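Local coordinates for putative esterase MT1895 (Mycobacterium tuberculosis, PDB 3S4K), which probably hydrolyses acyl-CoA thioesters, perhaps 1,4-dihydroxy-2-naphthoyl-CoA, as a hotdog-fold thioesterase of the PaaI family, at residues Ala39-Arg44 with Cys60-Ser65; Lys46-Gln49 with Val53-Gly56. One frame throughout, in Å; residues are numbered along the deposited sequence. Where two conformers were deposited one is given.

Contact 1: Ala39-Arg44 with Cys60-Ser65; sequences AQLDVR and CAMIES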
loop_
_atom_site.group_PDB
_atom_site.type_symbol
_atom_site.label_atom_id
_atom_site.label_comp_id
_atom_site.label_asym_id
_atom_site.label_seq_id
_atom_site.Cartn_x
_atom_site.Cartn_y
_atom_site.Cartn_z
ATOM N N ALA A 39 2.074 14.928 -5.652
ATOM C CA ALA A 39 0.774 15.058 -5.007
ATOM C C ALA A 39 0.935 15.067 -3.514
ATOM O O ALA A 39 2.004 14.753 -2.983
ATOM C CB ALA A 39 -0.176 13.914 -5.437
ATOM N N GLN A 40 -0.139 15.442 -2.831
ATOM C CA GLN A 40 -0.059 15.711 -1.412
ATOM C C GLN A 40 -1.369 15.404 -0.726
ATOM O O GLN A 40 -2.434 15.511 -1.340
ATOM C CB GLN A 40 0.302 17.160 -1.205
ATOM C CG GLN A 40 -0.745 18.142 -1.716
ATOM C CD GLN A 40 -0.172 19.543 -1.869
ATOM O OE1 GLN A 40 0.948 19.710 -2.332
ATOM N NE2 GLN A 40 -0.940 20.538 -1.484
ATOM N N LEU A 41 -1.288 15.061 0.555
ATOM C CA LEU A 41 -2.498 14.888 1.361
ATOM C C LEU A 41 -2.268 15.355 2.785
ATOM O O LEU A 41 -1.127 15.468 3.261
ATOM C CB LEU A 41 -3.027 13.438 1.340
ATOM C CG LEU A 41 -2.238 12.277 1.965
ATOM C CD1 LEU A 41 -2.278 12.274 3.495
ATOM C CD2 LEU A 41 -2.747 10.932 1.410
ATOM N N ASP A 42 -3.378 15.666 3.447
ATOM C CA ASP A 42 -3.353 16.058 4.845
ATOM C C ASP A 42 -3.556 14.797 5.656
ATOM O O ASP A 42 -4.466 14.024 5.377
ATOM C CB ASP A 42 -4.490 17.058 5.137
ATOM C CG ASP A 42 -4.389 17.725 6.509
ATOM O OD1 ASP A 42 -3.293 17.855 7.088
ATOM O OD2 ASP A 42 -5.452 18.164 7.007
ATOM N N VAL A 43 -2.712 14.584 6.652
ATOM C CA VAL A 43 -2.907 13.470 7.569
ATOM C C VAL A 43 -4.064 13.777 8.503
ATOM O O VAL A 43 -4.002 14.733 9.277
ATOM C CB VAL A 43 -1.640 13.151 8.369
ATOM C CG1 VAL A 43 -1.948 12.046 9.414
ATOM C CG2 VAL A 43 -0.514 12.745 7.418
ATOM N N ARG A 44 -5.135 12.992 8.381
ATOM C CA ARG A 44 -6.331 13.143 9.204
ATOM C C ARG A 44 -6.504 11.908 10.088
ATOM O O ARG A 44 -5.914 10.856 9.823
ATOM C CB ARG A 44 -7.564 13.295 8.308
ATOM N N CYS A 60 1.804 3.488 1.019
ATOM C CA CYS A 60 1.725 2.564 -0.120
ATOM C C CYS A 60 0.798 3.054 -1.227
ATOM O O CYS A 60 1.142 3.032 -2.397
ATOM C CB CYS A 60 1.281 1.205 0.348
ATOM S SG CYS A 60 2.436 0.376 1.435
ATOM N N ALA A 61 -0.389 3.508 -0.843
ATOM C CA ALA A 61 -1.391 3.930 -1.798
ATOM C C ALA A 61 -1.014 5.214 -2.525
ATOM O O ALA A 61 -1.188 5.359 -3.738
ATOM C CB ALA A 61 -2.753 4.094 -1.071
ATOM N N MET A 62 -0.485 6.155 -1.760
ATOM C CA MET A 62 0.037 7.422 -2.292
ATOM C C MET A 62 1.100 7.158 -3.345
ATOM O O MET A 62 1.078 7.712 -4.458
ATOM C CB MET A 62 0.705 8.245 -1.187
ATOM C CG MET A 62 -0.183 9.176 -0.408
ATOM S SD MET A 62 0.863 10.335 0.522
ATOM C CE MET A 62 1.413 11.491 -0.728
ATOM N N ILE A 63 2.040 6.300 -2.986
ATOM C CA ILE A 63 3.144 5.918 -3.857
ATOM C C ILE A 63 2.578 5.274 -5.119
ATOM O O ILE A 63 2.977 5.606 -6.219
ATOM C CB ILE A 63 4.140 5.019 -3.070
ATOM C CG1 ILE A 63 4.959 5.894 -2.127
ATOM C CG2 ILE A 63 5.048 4.140 -4.008
ATOM C CD1 ILE A 63 5.559 5.151 -0.953
ATOM N N GLU A 64 1.590 4.405 -4.961
ATOM C CA GLU A 64 0.982 3.732 -6.117
ATOM C C GLU A 64 0.327 4.722 -7.086
ATOM O O GLU A 64 0.544 4.658 -8.311
ATOM C CB GLU A 64 -0.030 2.691 -5.618
ATOM C CG GLU A 64 -0.677 1.844 -6.721
ATOM C CD GLU A 64 0.236 0.787 -7.299
ATOM O OE1 GLU A 64 1.348 0.576 -6.763
ATOM O OE2 GLU A 64 -0.177 0.155 -8.309
ATOM N N SER A 65 -0.448 5.658 -6.535
ATOM C CA SER A 65 -1.154 6.662 -7.325
ATOM C C SER A 65 -0.207 7.581 -8.086
ATOM O O SER A 65 -0.365 7.819 -9.281
ATOM C CB SER A 65 -2.049 7.525 -6.427
ATOM O OG SER A 65 -3.245 6.847 -6.102
#

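Contact 2: Lys46-Gln49 with Val53-Gly56; sequences KLLQ and VVHG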
loop_
_atom_site.group_PDB
_atom_site.type_symbol
_atom_site.label_atom_id
_atom_site.label_comp_id
_atom_site.label_asym_id
_atom_site.label_seq_id
_atom_site.Cartn_x
_atom_site.Cartn_y
_atom_site.Cartn_z
ATOM N N LYS A 46 -8.734 9.639 10.303
ATOM C CA LYS A 46 -9.169 8.445 9.572
ATOM C C LYS A 46 -8.027 7.709 8.878
ATOM O O LYS A 46 -8.206 6.567 8.396
ATOM C CB LYS A 46 -10.219 8.815 8.524
ATOM C CG LYS A 46 -9.675 9.543 7.302
ATOM C CD LYS A 46 -10.756 9.752 6.244
ATOM C CE LYS A 46 -10.280 10.654 5.121
ATOM N NZ LYS A 46 -10.170 12.071 5.572
ATOM N N LEU A 47 -6.878 8.351 8.789
ATOM C CA LEU A 47 -5.721 7.774 8.079
ATOM C C LEU A 47 -4.719 7.101 9.020
ATOM O O LEU A 47 -3.645 6.644 8.603
ATOM C CB LEU A 47 -5.041 8.848 7.219
ATOM C CG LEU A 47 -5.929 9.463 6.120
ATOM C CD1 LEU A 47 -5.138 10.457 5.274
ATOM C CD2 LEU A 47 -6.595 8.404 5.213
ATOM N N LEU A 48 -5.068 7.049 10.291
ATOM C CA LEU A 48 -4.178 6.571 11.320
ATOM C C LEU A 48 -4.452 5.101 11.624
ATOM O O LEU A 48 -5.501 4.540 11.285
ATOM C CB LEU A 48 -4.352 7.421 12.591
ATOM C CG LEU A 48 -4.101 8.937 12.478
ATOM C CD1 LEU A 48 -4.252 9.586 13.848
ATOM C CD2 LEU A 48 -2.727 9.233 11.895
ATOM N N GLN A 49 -3.485 4.471 12.257
ATOM C CA GLN A 49 -3.660 3.110 12.714
ATOM C C GLN A 49 -3.815 3.122 14.228
ATOM O O GLN A 49 -4.068 4.183 14.832
ATOM C CB GLN A 49 -2.539 2.177 12.192
ATOM C CG GLN A 49 -1.144 2.723 12.227
ATOM C CD GLN A 49 -0.607 2.877 13.625
ATOM O OE1 GLN A 49 -1.059 3.730 14.391
ATOM N NE2 GLN A 49 0.378 2.047 13.971
ATOM N N VAL A 53 -0.520 6.762 14.619
ATOM C CA VAL A 53 0.367 7.232 13.563
ATOM C C VAL A 53 -0.187 6.791 12.202
ATOM O O VAL A 53 -1.068 5.955 12.139
ATOM C CB VAL A 53 1.839 6.750 13.753
ATOM C CG1 VAL A 53 2.424 7.329 15.050
ATOM C CG2 VAL A 53 1.932 5.254 13.748
ATOM N N VAL A 54 0.326 7.359 11.118
ATOM C CA VAL A 54 -0.224 7.098 9.789
ATOM C C VAL A 54 -0.132 5.595 9.478
ATOM O O VAL A 54 0.926 4.970 9.678
ATOM C CB VAL A 54 0.534 7.900 8.701
ATOM C CG1 VAL A 54 0.034 7.522 7.279
ATOM C CG2 VAL A 54 0.439 9.423 8.967
ATOM N N HIS A 55 -1.229 5.010 9.008
ATOM C CA HIS A 55 -1.264 3.616 8.518
ATOM C C HIS A 55 -0.341 3.493 7.308
ATOM O O HIS A 55 -0.433 4.274 6.351
ATOM C CB HIS A 55 -2.693 3.275 8.135
ATOM C CG HIS A 55 -2.948 1.826 7.869
ATOM N ND1 HIS A 55 -2.380 1.148 6.814
ATOM C CD2 HIS A 55 -3.780 0.944 8.480
ATOM C CE1 HIS A 55 -2.832 -0.094 6.797
ATOM N NE2 HIS A 55 -3.680 -0.244 7.798
ATOM N N GLY A 56 0.596 2.555 7.361
ATOM C CA GLY A 56 1.551 2.388 6.266
ATOM C C GLY A 56 0.910 2.244 4.893
ATOM O O GLY A 56 1.453 2.702 3.862
#

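Contact 1: Ala39-Arg44 with Cys60-Ser65
The closest CA atoms of strand and helix, those of Ala39 and Met62, are 8.1 Å apart, a gap bridged by the side chain of Met62. Met62 carries the helix side of the contact. Its CG stands beside its own backbone N and away from the carbonyl carbon (chi1 -88°), and the chain then runs out toward the strand. A bend at chi3 (76°) turns the methyl group along the strand toward Ala39. Leu41 answers from the strand. Its CD2 branch does most of the touching, with CD2 3.6 Å from Met62 CG and 3.8 Å from Met62 SD. Leu41 CG also lies 3.9 Å from Met62 SD, so the sulfur rests against the branch point as well as one methyl. The two side chains cross obliquely and meet by apolar packing. Apart from this, Met62 CE ends 4.0 Å from Ala39 O, a loose contact with the peptide backbone. All three residues are buried. Met62 was modelled in two conformers, and this account holds for one of them. Such packing of the central helix on the concave sheet is the core of a hotdog fold. Val102 of strand 100-108 touches both Leu41 and Met62. Leu25 of helix 20-25 covers Leu41 further, while Ile63 of helix 56-75 packs on strand 83-93.

Contact 2: Lys46-Gln49 with Val53-Gly56
Gln49 and Val53 grip each other twice. Gln49 N donates to Val53 O at 2.8 Å, nearly in line with the carbonyl bond. The Gln49 side chain returns the grip: Val53 N donates to Gln49 OE1 at 3.1 Å, from 48° above the amide carbonyl plane. This fold-back needs Gln49 CG between its backbone N and carbonyl carbon (chi1 42°) and a second bend at chi2. The amide then lies alongside the Val53 side chain, with Gln49 OE1 3.4 Å from Val53 CG2. Two residue pairs further on, His55 N donates to Leu47 O at 2.9 Å, within the carbonyl plane. The two backbone bonds flank Leu48 and Val54, which form a single antiparallel beta bridge, a non-hydrogen-bonded pair. Leu48 CD2 reaches over the peptide between Val53 and Val54, 3.5 Å from Val53 C. This bridged loop leads into helix 56-75, the long helix of the hotdog fold. His55 is its N-cap, with ND1 accepting from Gly57 N. Its NE2 is hydrogen-bonded to Ser65 OG of the second subunit, and Phe21 of that subunit meets the ring edge-to-face. Thr51 OG1 holds Gln49 NE2 within the turn.

Overall arrangement
From the N terminus, the chain passes helix 20-25 and strand 28-33 and reaches strand 36-43, where contact 1 begins. The loop that follows turns back on itself between residues 46-49 and 53-56, and contact 2 closes this short turn. Helix 56-75 starts at once, and its residues 60-65 return to the strand to complete contact 1. The smaller closure thus lies wholly within the larger one. The two also touch directly: Val43 CG1 packs on Val54 CG2 and Leu41 CD1 on Leu47 CD1. Contact 1 joins sheet to helix, and contact 2 shapes the connection between them. Both adjoin the second subunit of the dimer.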